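Local structure of ADP-ribosylating toxin CARDS (Mycoplasma pneumoniae, 4TLV) at residues 100-104 with 115-119. The protein transfers the ADP-ribosyl group of NAD(+) to multiple target proteins in vitro, is the main virulence factor of its bacterium and causes vacuolization of mammalian cells. Numbering follows the deposited sequence.
With GOL (glycerol), chain J.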
# COMPACT_ATOMS: atom_id res chain seq x y z
N LEU A 100 -7.44 -11.02 -12.61
CA LEU A 100 -8.16 -11.91 -11.70
C LEU A 100 -9.63 -12.01 -12.09
O LEU A 100 -10.19 -13.10 -12.21
CB LEU A 100 -8.03 -11.43 -10.25
CG LEU A 100 -8.89 -12.25 -9.28
CD1 LEU A 100 -8.36 -13.68 -9.16
CD2 LEU A 100 -8.91 -11.54 -7.91
N ASP A 101 -10.26 -10.85 -12.28
CA ASP A 101 -11.64 -10.77 -12.74
C ASP A 101 -11.83 -11.62 -14.00
O ASP A 101 -12.67 -12.51 -14.02
CB ASP A 101 -11.96 -9.30 -13.02
CG ASP A 101 -13.36 -9.08 -13.57
OD1 ASP A 101 -14.26 -9.89 -13.29
OD2 ASP A 101 -13.55 -8.06 -14.27
N LEU A 102 -11.04 -11.37 -15.04
CA LEU A 102 -11.17 -12.14 -16.27
C LEU A 102 -11.02 -13.65 -16.03
O LEU A 102 -11.79 -14.44 -16.57
CB LEU A 102 -10.19 -11.64 -17.33
CG LEU A 102 -10.43 -10.19 -17.78
CD1 LEU A 102 -9.26 -9.71 -18.57
CD2 LEU A 102 -11.73 -10.06 -18.57
N MET A 103 -10.04 -14.04 -15.23
CA MET A 103 -9.84 -15.44 -14.89
C MET A 103 -11.05 -16.05 -14.16
O MET A 103 -11.44 -17.17 -14.46
CB MET A 103 -8.55 -15.66 -14.09
CG MET A 103 -7.30 -15.37 -14.91
SD MET A 103 -5.79 -15.85 -14.05
CE MET A 103 -6.05 -15.07 -12.46
N ARG A 104 -11.63 -15.31 -13.22
CA ARG A 104 -12.78 -15.85 -12.49
C ARG A 104 -14.01 -15.95 -13.40
O ARG A 104 -14.85 -16.82 -13.20
CB ARG A 104 -13.14 -15.00 -11.28
CG ARG A 104 -12.08 -14.93 -10.18
CD ARG A 104 -11.53 -16.30 -9.76
NE ARG A 104 -12.56 -17.24 -9.29
CZ ARG A 104 -12.29 -18.47 -8.84
NH1 ARG A 104 -11.03 -18.88 -8.78
NH2 ARG A 104 -13.26 -19.28 -8.44
N ARG A 115 -4.91 -21.23 -13.99
CA ARG A 115 -5.49 -20.24 -13.10
C ARG A 115 -4.96 -20.32 -11.66
O ARG A 115 -4.72 -19.29 -11.03
CB ARG A 115 -7.01 -20.30 -13.11
CG ARG A 115 -7.64 -19.20 -12.24
CD ARG A 115 -9.13 -19.15 -12.41
NE ARG A 115 -9.81 -20.25 -11.72
CZ ARG A 115 -11.13 -20.40 -11.72
NH1 ARG A 115 -11.91 -19.54 -12.35
NH2 ARG A 115 -11.69 -21.41 -11.07
N GLU A 116 -4.77 -21.53 -11.15
CA GLU A 116 -4.24 -21.69 -9.80
C GLU A 116 -2.88 -20.99 -9.68
O GLU A 116 -2.64 -20.24 -8.73
CB GLU A 116 -4.11 -23.18 -9.42
CG GLU A 116 -3.57 -23.42 -8.01
CD GLU A 116 -3.39 -24.91 -7.66
OE1 GLU A 116 -3.62 -25.77 -8.55
OE2 GLU A 116 -3.03 -25.21 -6.50
N MET A 117 -2.01 -21.21 -10.66
CA MET A 117 -0.71 -20.55 -10.67
C MET A 117 -0.83 -19.03 -10.80
O MET A 117 -0.09 -18.29 -10.14
CB MET A 117 0.15 -21.09 -11.82
CG MET A 117 0.53 -22.55 -11.69
SD MET A 117 1.27 -23.18 -13.22
CE MET A 117 2.77 -22.19 -13.36
N ALA A 118 -1.74 -18.57 -11.65
CA ALA A 118 -1.91 -17.13 -11.83
C ALA A 118 -2.38 -16.48 -10.53
O ALA A 118 -1.95 -15.38 -10.18
CB ALA A 118 -2.89 -16.83 -12.96
N GLN A 119 -3.26 -17.17 -9.81
CA GLN A 119 -3.76 -16.65 -8.54
C GLN A 119 -2.67 -16.58 -7.46
O GLN A 119 -2.70 -15.71 -6.59
CB GLN A 119 -5.00 -17.42 -8.08
CG GLN A 119 -6.21 -17.06 -8.96
CD GLN A 119 -7.42 -17.93 -8.70
OE1 GLN A 119 -8.52 -17.62 -9.37
NE2 GLN A 119 -7.36 -18.88 -7.90
C1 GOL J . -9.63 -22.95 -9.17
O1 GOL J . -8.64 -22.10 -9.72
C2 GOL J . -9.84 -22.66 -7.69
O2 GOL J . -9.63 -21.29 -7.43
C3 GOL J . -11.26 -23.01 -7.30
O3 GOL J . -12.13 -21.95 -7.65
O HOH W 1 -14.92 -19.45 -11.98
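Arg-115 reaches across from helix 115-126 to the C-terminal end of helix 92-104 and lays its guanidinium flat against that of Arg-104. The two planes differ by 15°, and Arg-104 NH1 sits 3.3 Å from Arg-115 CZ, over the centre of that group, which makes this an offset arginine-arginine stack. Stacking leaves the N-H edges to polar partners. Arg-115 NH1 donates to Met-103 O at 3.2 Å, nearly within its own guanidinium plane but from above the carbonyl plane; a water links the same nitrogen to Arg-104 O. With CG anti to the backbone N (chi1 -177°) and a bend only at chi3, the Arg-115 chain runs past Met-103, its CD 3.9 Å from Met-103 CB. Arg-104 folds back at chi2 and chi3, bringing NH1 to Gln-119 OE1 at 2.9 Å, in the amide carbonyl plane and on a lone pair (N-H...O 160°). Beside the stack, the Met-103 thioether packs on the facing helix: SD meets Ala-118 CB at 3.2 Å, a tight contact, and CE lies beside Gln-119 CG. The segments run nearly antiparallel, joining two mART-domain helices that strand 108-110 separates in sequence. Tyr-549 O of the D3 domain accepts from Arg-104 NH2, so the pair also lies at a domain interface. A glycerol, probably from the crystallisation liquor, accepts from Arg-115 NE through O1 (3.0 Å) and from Arg-104 NH1 and NH2 through O2 and O3. Two like charges thus stack face to face, and the protein oxygens at their edges probably offset the repulsion, glycerol adding acceptors in this crystal.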